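Local coordinates for Blr3880 protein (Bradyrhizobium japonicum, PDB 2OOD), which probably catalyses the zinc-dependent hydrolytic deamination of guanine to xanthine and ammonia, the single step from guanine to xanthine, at residues E403-L409 with V453-M459; L216-Q220 with V258-L264; G271-V275 with V293-N299. All blocks are in the same frame, centred on the assembly; numbering follows the deposited sequence.

Three contacts follow one another along the chain without nesting or crossing. Contact 2 closes first: helix 213-225 meets the end of helix 255-260, with strand 230-234 of the barrel in the loop between them. A short link then leads into strand 269-272, where contact 3 opens; it closes after helix 279-288, when strand 291-294 pairs alongside. Contacts 2 and 3 come within about 6 Å between nearest atoms, one among the outer helices and the other at the metal site. Contact 1 comes last, pairing strand 406-409 with strand 453-458 across a partly helical loop. Its centre lies about 37 Å from that of contact 2, on the opposite side of the chain's centre.

Contact 1 (E403-L409 with V453-M459); sequences EADFVAL and VDETWVM
Strands 406-409 and 453-458 run antiparallel, their axes 4.6 Å apart at closest approach and at 167°. Phe-406/Trp-457 and Ala-408/Glu-455 are hydrogen-bonded pairs; Val-407/Thr-456 between them is non-hydrogen-bonded. The first is closed by Phe-406 N to Trp-457 O (3.0 Å) and Trp-457 N to Phe-406 O (2.7 Å). Ala-408 N donates to Glu-455 O at 2.8 Å. Ala-408 O accepts from Asp-454 N (2.9 Å) and, weakly, from Glu-455 N (3.4 Å). This is a classic beta bulge: Asp-454 and Glu-455 both face Ala-408, and Leu-409 then pairs with Val-453.

Ala-404 centres an inverse gamma turn before the strand. Asp-405 (chi1 m) sends OD1 to Met-459 N, a 3.0 Å hydrogen bond. Its OD2 and the Glu-403 carboxylate salt-bridge Arg-198; Glu-403 also pairs with Arg-159. Met-459 is selenomethionine; its SE lies 3.9 Å from Glu-403 CB.

Phe-406 (chi1 p) and Trp-457 (chi1 m) share one face; the phenyl and five-membered indole rings form an offset stack, centroids 4.2 Å apart, planes at 19°. Trp-457 NE1 donates to Glu-455 OE1 at 3.0 Å, while Glu-455 OE2 pairs with Lys-465. Asp-454 salt-bridges Arg-69. On the other face, Val-407 CG1 meets Val-453 CG1 at 3.9 Å, and Thr-456 OG1 hydrogen-bonds Leu-128 O.

The bulged pair lies in the large sheet between strands 70-81 and 461-465. Phe-406 packs on Met-38 and Trp-457 on Ile-66 of the small N-terminal sheet, consistent with the beta domain amidohydrolases build from both chain ends. Carboxylates thus meet basic side chains, backbone NH or indole NH.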
# COMPACT_ATOMS: atom_id res chain seq x y z
N GLU A 403 25.38 -10.69 -15.26
CA GLU A 403 25.98 -9.97 -14.16
C GLU A 403 25.32 -10.44 -12.86
O GLU A 403 24.11 -10.67 -12.81
CB GLU A 403 25.83 -8.48 -14.41
CG GLU A 403 26.27 -8.14 -15.82
CD GLU A 403 26.28 -6.66 -16.12
OE1 GLU A 403 25.30 -5.98 -15.78
OE2 GLU A 403 27.27 -6.19 -16.71
N ALA A 404 26.13 -10.61 -11.82
CA ALA A 404 25.63 -11.12 -10.55
C ALA A 404 25.06 -10.12 -9.56
O ALA A 404 25.69 -9.80 -8.56
CB ALA A 404 26.72 -11.92 -9.87
N ASP A 405 23.86 -9.61 -9.84
CA ASP A 405 23.19 -8.69 -8.91
C ASP A 405 22.13 -9.56 -8.25
O ASP A 405 21.41 -10.26 -8.95
CB ASP A 405 22.50 -7.54 -9.65
CG ASP A 405 23.48 -6.60 -10.32
OD1 ASP A 405 24.69 -6.72 -10.03
OD2 ASP A 405 23.05 -5.74 -11.11
N PHE A 406 22.04 -9.55 -6.93
CA PHE A 406 21.02 -10.36 -6.30
C PHE A 406 20.62 -9.89 -4.92
O PHE A 406 21.29 -9.05 -4.32
CB PHE A 406 21.44 -11.83 -6.27
CG PHE A 406 22.78 -12.09 -5.63
CD1 PHE A 406 22.87 -12.44 -4.29
CD2 PHE A 406 23.95 -11.97 -6.37
CE1 PHE A 406 24.12 -12.68 -3.69
CE2 PHE A 406 25.20 -12.21 -5.78
CZ PHE A 406 25.28 -12.56 -4.45
N VAL A 407 19.51 -10.42 -4.43
CA VAL A 407 18.98 -10.04 -3.13
C VAL A 407 18.65 -11.25 -2.27
O VAL A 407 18.10 -12.24 -2.76
CB VAL A 407 17.69 -9.19 -3.30
CG1 VAL A 407 17.01 -8.98 -1.97
CG2 VAL A 407 18.03 -7.84 -3.92
N ALA A 408 18.98 -11.17 -1.00
CA ALA A 408 18.67 -12.25 -0.09
C ALA A 408 17.42 -11.81 0.67
O ALA A 408 17.47 -10.88 1.47
CB ALA A 408 19.82 -12.49 0.87
N LEU A 409 16.30 -12.47 0.40
CA LEU A 409 15.03 -12.15 1.04
C LEU A 409 14.81 -12.96 2.30
O LEU A 409 15.08 -14.16 2.34
CB LEU A 409 13.86 -12.42 0.08
CG LEU A 409 13.72 -11.58 -1.20
CD1 LEU A 409 12.56 -12.12 -1.98
CD2 LEU A 409 13.51 -10.12 -0.87
N VAL A 453 14.12 -7.40 2.72
CA VAL A 453 15.37 -7.30 1.99
C VAL A 453 16.49 -7.35 3.02
O VAL A 453 16.73 -6.38 3.74
CB VAL A 453 15.45 -5.99 1.19
CG1 VAL A 453 16.79 -5.89 0.46
CG2 VAL A 453 14.31 -5.94 0.21
N ASP A 454 17.16 -8.49 3.11
CA ASP A 454 18.23 -8.67 4.08
C ASP A 454 19.62 -8.34 3.53
O ASP A 454 20.46 -7.78 4.24
CB ASP A 454 18.21 -10.10 4.62
CG ASP A 454 18.98 -10.23 5.92
OD1 ASP A 454 18.65 -9.50 6.88
OD2 ASP A 454 19.89 -11.08 5.98
N GLU A 455 19.87 -8.68 2.27
CA GLU A 455 21.16 -8.39 1.67
C GLU A 455 20.98 -8.05 0.20
O GLU A 455 20.19 -8.68 -0.49
CB GLU A 455 22.09 -9.60 1.79
CG GLU A 455 22.43 -10.01 3.22
CD GLU A 455 23.39 -11.19 3.28
OE1 GLU A 455 24.10 -11.43 2.28
OE2 GLU A 455 23.44 -11.87 4.34
N THR A 456 21.72 -7.04 -0.27
CA THR A 456 21.65 -6.64 -1.67
C THR A 456 23.08 -6.71 -2.21
O THR A 456 23.98 -6.07 -1.68
CB THR A 456 21.12 -5.20 -1.83
OG1 THR A 456 19.83 -5.09 -1.23
CG2 THR A 456 21.01 -4.85 -3.30
N TRP A 457 23.28 -7.49 -3.27
CA TRP A 457 24.60 -7.65 -3.86
C TRP A 457 24.65 -7.08 -5.27
O TRP A 457 23.69 -7.17 -6.02
CB TRP A 457 24.98 -9.13 -3.92
CG TRP A 457 25.09 -9.81 -2.57
CD1 TRP A 457 24.12 -9.90 -1.62
CD2 TRP A 457 26.24 -10.50 -2.05
NE1 TRP A 457 24.59 -10.61 -0.53
CE2 TRP A 457 25.89 -10.98 -0.77
CE3 TRP A 457 27.53 -10.75 -2.54
CZ2 TRP A 457 26.79 -11.71 0.02
CZ3 TRP A 457 28.42 -11.48 -1.74
CH2 TRP A 457 28.04 -11.95 -0.48
N VAL A 458 25.78 -6.49 -5.63
CA VAL A 458 25.97 -5.93 -6.95
C VAL A 458 27.32 -6.42 -7.47
O VAL A 458 28.36 -6.10 -6.90
CB VAL A 458 26.00 -4.40 -6.91
CG1 VAL A 458 26.19 -3.85 -8.30
CG2 VAL A 458 24.73 -3.88 -6.31
N MSE A 459 27.30 -7.20 -8.55
CA MSE A 459 28.52 -7.73 -9.13
C MSE A 459 29.30 -8.63 -8.16
O MSE A 459 30.52 -8.51 -8.04
CB MSE A 459 29.42 -6.58 -9.59
CG MSE A 459 28.90 -5.83 -10.78
SE MSE A 459 28.84 -6.96 -12.39
CE MSE A 459 30.41 -6.26 -13.31

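Contact 2 (L216-Q220 with V258-L264); sequences LKACQ and VYEKFDL
This is a mainly apolar contact between two outer helical elements of the TIM-barrel-type amidohydrolase fold: helix 213-225 packs on the C-terminal turn of helix 255-260 and the loop after it. The nearest CA atoms are those of Gln-220 and Phe-262, 5.5 Å apart.

The second helix ends in a Schellman motif. Leu-264 N hydrogen-bonds Tyr-259 O (3.1 Å), Asp-263 N hydrogen-bonds Glu-260 O (3.0 Å), and Asp-263, the C-prime residue, has positive phi (54°). A type I turn spans Glu-260 to Asp-263.

Phe-262 (chi1 m, chi2 -86°) points toward the first helix. Leu-216 CB lies over its face, 3.8 Å from the ring centroid, a CH-pi contact. Leu-216 (m, t) also places CD1 3.7 Å from Val-258 CG1 and CD2 4.1 Å from Leu-264 CD1. Cys-219 CB meets Leu-264 CD2 at 4.0 Å.

Gln-220 (t, t) donates from NE2 to Asp-263 OD2 at 2.9 Å. A water accepts from Lys-217 NZ (3.0 Å) and Lys-261 NZ (2.9 Å); Lys-261 also salt-bridges Asp-251. Tyr-259 OH hydrogen-bonds His-234 O, the backbone of a zinc ligand.

Polar links therefore border a greasy centre, and one direct hydrogen bond ties the helix to the capping turn.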
# COMPACT_ATOMS: atom_id res chain seq x y z
N LEU A 216 11.38 17.54 -29.27
CA LEU A 216 11.19 16.15 -29.69
C LEU A 216 11.95 15.89 -30.98
O LEU A 216 12.38 14.77 -31.23
CB LEU A 216 9.70 15.84 -29.87
CG LEU A 216 8.88 15.78 -28.59
CD1 LEU A 216 7.42 15.60 -28.92
CD2 LEU A 216 9.37 14.62 -27.73
N LYS A 217 12.11 16.93 -31.80
CA LYS A 217 12.83 16.76 -33.06
C LYS A 217 14.31 16.56 -32.70
O LYS A 217 15.05 15.84 -33.40
CB LYS A 217 12.64 17.98 -33.97
CG LYS A 217 13.02 17.70 -35.42
CD LYS A 217 12.71 18.87 -36.37
CE LYS A 217 11.22 18.94 -36.81
NZ LYS A 217 10.24 19.37 -35.75
N ALA A 218 14.73 17.18 -31.60
CA ALA A 218 16.10 17.06 -31.12
C ALA A 218 16.34 15.63 -30.63
O ALA A 218 17.39 15.03 -30.91
CB ALA A 218 16.33 18.05 -29.97
N CYS A 219 15.36 15.07 -29.91
CA CYS A 219 15.47 13.70 -29.41
C CYS A 219 15.57 12.77 -30.59
O CYS A 219 16.28 11.77 -30.55
CB CYS A 219 14.23 13.33 -28.58
SG CYS A 219 14.02 14.30 -27.08
N GLN A 220 14.83 13.10 -31.65
CA GLN A 220 14.83 12.30 -32.86
C GLN A 220 16.25 12.29 -33.42
O GLN A 220 16.79 11.22 -33.72
CB GLN A 220 13.86 12.90 -33.88
CG GLN A 220 13.88 12.23 -35.24
CD GLN A 220 12.85 12.82 -36.19
OE1 GLN A 220 12.63 14.04 -36.22
NE2 GLN A 220 12.21 11.96 -36.97
N VAL A 258 2.30 11.12 -30.97
CA VAL A 258 3.23 12.23 -30.86
C VAL A 258 4.67 11.74 -30.94
O VAL A 258 5.49 12.33 -31.64
CB VAL A 258 3.04 12.98 -29.54
CG1 VAL A 258 4.03 14.14 -29.45
CG2 VAL A 258 1.61 13.47 -29.42
N TYR A 259 4.97 10.65 -30.23
CA TYR A 259 6.32 10.09 -30.22
C TYR A 259 6.68 9.37 -31.50
O TYR A 259 7.85 9.30 -31.86
CB TYR A 259 6.51 9.14 -29.04
CG TYR A 259 6.35 9.80 -27.70
CD1 TYR A 259 7.09 10.92 -27.36
CD2 TYR A 259 5.42 9.34 -26.77
CE1 TYR A 259 6.92 11.56 -26.14
CE2 TYR A 259 5.25 9.96 -25.55
CZ TYR A 259 5.99 11.07 -25.24
OH TYR A 259 5.80 11.71 -24.04
N GLU A 260 5.69 8.80 -32.19
CA GLU A 260 5.95 8.09 -33.44
C GLU A 260 6.29 9.10 -34.54
O GLU A 260 7.07 8.81 -35.45
CB GLU A 260 4.74 7.27 -33.87
CG GLU A 260 4.46 6.07 -33.00
CD GLU A 260 3.08 5.48 -33.27
OE1 GLU A 260 2.08 6.22 -33.09
OE2 GLU A 260 3.00 4.29 -33.65
N LYS A 261 5.70 10.28 -34.44
CA LYS A 261 5.94 11.34 -35.42
C LYS A 261 7.43 11.63 -35.48
O LYS A 261 7.93 12.16 -36.47
CB LYS A 261 5.17 12.61 -35.02
CG LYS A 261 5.50 13.85 -35.87
CD LYS A 261 4.83 15.12 -35.32
CE LYS A 261 5.22 16.35 -36.13
NZ LYS A 261 4.83 17.66 -35.50
N PHE A 262 8.15 11.27 -34.42
CA PHE A 262 9.58 11.53 -34.36
C PHE A 262 10.45 10.28 -34.25
O PHE A 262 11.58 10.35 -33.79
CB PHE A 262 9.88 12.47 -33.20
CG PHE A 262 9.21 13.81 -33.32
CD1 PHE A 262 9.80 14.84 -34.03
CD2 PHE A 262 7.97 14.03 -32.71
CE1 PHE A 262 9.18 16.10 -34.13
CE2 PHE A 262 7.34 15.28 -32.81
CZ PHE A 262 7.94 16.31 -33.52
N ASP A 263 9.91 9.14 -34.68
CA ASP A 263 10.64 7.86 -34.65
C ASP A 263 11.21 7.46 -33.29
O ASP A 263 12.23 6.76 -33.24
CB ASP A 263 11.78 7.86 -35.66
CG ASP A 263 11.32 8.19 -37.06
OD1 ASP A 263 10.40 7.50 -37.56
OD2 ASP A 263 11.87 9.14 -37.65
N LEU A 264 10.58 7.89 -32.21
CA LEU A 264 11.06 7.54 -30.88
C LEU A 264 10.55 6.16 -30.45
O LEU A 264 11.21 5.48 -29.65
CB LEU A 264 10.62 8.60 -29.87
CG LEU A 264 11.13 10.01 -30.14
CD1 LEU A 264 10.62 10.95 -29.05
CD2 LEU A 264 12.65 10.01 -30.17
O HOH W 1 7.39 18.72 -36.46

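Contact 3 (G271-V275 with V293-N299). With GUN (guanine), chain C.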
# COMPACT_ATOMS: atom_id res chain seq x y z
N GLY A 271 7.59 3.90 -22.13
CA GLY A 271 6.57 4.91 -21.89
C GLY A 271 5.96 4.66 -20.53
O GLY A 271 5.25 3.68 -20.35
N GLY A 272 6.21 5.54 -19.57
CA GLY A 272 5.67 5.33 -18.24
C GLY A 272 4.18 5.52 -18.07
O GLY A 272 3.60 6.41 -18.69
N HIS A 273 3.56 4.67 -17.25
CA HIS A 273 2.13 4.75 -16.96
C HIS A 273 1.22 4.50 -18.16
O HIS A 273 0.85 5.43 -18.87
CB HIS A 273 1.78 6.13 -16.40
CG HIS A 273 2.65 6.57 -15.27
ND1 HIS A 273 3.63 7.51 -15.42
CD2 HIS A 273 2.65 6.23 -13.96
CE1 HIS A 273 4.20 7.75 -14.25
NE2 HIS A 273 3.62 6.98 -13.35
N GLY A 274 0.84 3.25 -18.41
CA GLY A 274 -0.04 3.03 -19.55
C GLY A 274 -1.34 3.78 -19.34
O GLY A 274 -1.75 4.56 -20.16
N VAL A 275 -1.97 3.53 -18.20
CA VAL A 275 -3.24 4.12 -17.77
C VAL A 275 -4.30 4.55 -18.80
O VAL A 275 -5.42 4.06 -18.74
CB VAL A 275 -3.00 5.28 -16.79
CG1 VAL A 275 -4.25 5.47 -15.93
CG2 VAL A 275 -1.83 4.97 -15.90
N VAL A 293 5.77 1.05 -18.85
CA VAL A 293 6.19 0.83 -17.47
C VAL A 293 5.01 1.05 -16.54
O VAL A 293 4.52 2.16 -16.39
CB VAL A 293 7.34 1.77 -17.07
CG1 VAL A 293 7.83 1.41 -15.68
CG2 VAL A 293 8.47 1.69 -18.08
N PHE A 294 4.57 -0.04 -15.91
CA PHE A 294 3.44 -0.06 -14.98
C PHE A 294 3.86 0.42 -13.59
O PHE A 294 4.57 -0.28 -12.88
CB PHE A 294 2.88 -1.49 -14.94
CG PHE A 294 1.80 -1.74 -13.91
CD1 PHE A 294 0.94 -0.73 -13.51
CD2 PHE A 294 1.61 -3.01 -13.39
CE1 PHE A 294 -0.10 -0.99 -12.62
CE2 PHE A 294 0.58 -3.29 -12.50
CZ PHE A 294 -0.28 -2.27 -12.12
N CYS A 295 3.42 1.62 -13.22
CA CYS A 295 3.75 2.20 -11.92
C CYS A 295 2.51 2.35 -11.05
O CYS A 295 2.03 3.46 -10.84
CB CYS A 295 4.40 3.57 -12.13
SG CYS A 295 5.78 3.56 -13.27
N PRO A 296 2.01 1.25 -10.49
CA PRO A 296 0.82 1.23 -9.64
C PRO A 296 0.78 2.15 -8.42
O PRO A 296 -0.24 2.78 -8.17
CB PRO A 296 0.69 -0.24 -9.27
CG PRO A 296 2.08 -0.72 -9.28
CD PRO A 296 2.65 -0.08 -10.51
N CYS A 297 1.87 2.23 -7.67
CA CYS A 297 1.89 3.10 -6.49
C CYS A 297 1.62 4.54 -6.85
O CYS A 297 0.89 5.24 -6.15
CB CYS A 297 3.24 3.02 -5.77
SG CYS A 297 3.56 1.46 -4.97
N SER A 298 2.23 4.98 -7.95
CA SER A 298 2.08 6.33 -8.44
C SER A 298 0.67 6.54 -8.99
O SER A 298 -0.01 7.51 -8.67
CB SER A 298 3.12 6.59 -9.53
OG SER A 298 2.96 7.88 -10.09
N ASN A 299 0.22 5.60 -9.82
CA ASN A 299 -1.10 5.66 -10.42
C ASN A 299 -2.18 5.86 -9.37
O ASN A 299 -3.11 6.64 -9.59
CB ASN A 299 -1.39 4.40 -11.22
CG ASN A 299 -0.52 4.28 -12.45
OD1 ASN A 299 0.08 5.26 -12.89
ND2 ASN A 299 -0.44 3.08 -13.01
N9 GUN C . 5.94 13.42 -16.52
C8 GUN C . 5.21 14.57 -16.55
N7 GUN C . 4.37 14.60 -15.56
C5 GUN C . 4.50 13.48 -14.81
C6 GUN C . 3.87 12.98 -13.63
O6 GUN C . 2.98 13.62 -13.05
N1 GUN C . 4.29 11.75 -13.14
C2 GUN C . 5.29 11.03 -13.78
N2 GUN C . 5.70 9.81 -13.27
N3 GUN C . 5.88 11.49 -14.87
C4 GUN C . 5.52 12.69 -15.42
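The backbone of His-273 is unusual: phi is 64° and psi 90°, directly after a regular strand. The chain turns there, and the imidazole reaches the guanine pocket. His-273 belongs to that pocket, its side chain about 4 Å from the zinc.

Before the turn, strands 269-272 and 291-294 run parallel, with Gly-272 opposite Val-293. Val-293 N donates to Gly-271 O (3.1 Å), and His-273 N donates to Val-293 O (2.8 Å). Helix 279-288 connects the two strands, so this is a beta-alpha-beta unit of the barrel. Gly-271 and Gly-272 bring no side chains to the pairing.

The second segment continues into helix 296-301, with Cys-295 at the N-cap position. Cys-295 SG sits over the face of the His-273 ring, 4.4 Å from its centroid. Asn-299 OD1 lies at the ring edge, 2.9 Å from His-273 CD2, and 3.6 Å from Val-275 CG2. Ser-298 OG hydrogen-bonds Asp-326, a zinc ligand, and His-273 NE2 makes a weak hydrogen bond to the same carboxylate. The His-273 ring also packs edge-to-face with His-79, another zinc ligand.

Two backbone hydrogen bonds join the strand ends, and Cys-295, Asn-299 and Asp-326 each approach the imidazole. The contact thereby links strand pairing to the setting of a pocket histidine beside the metal.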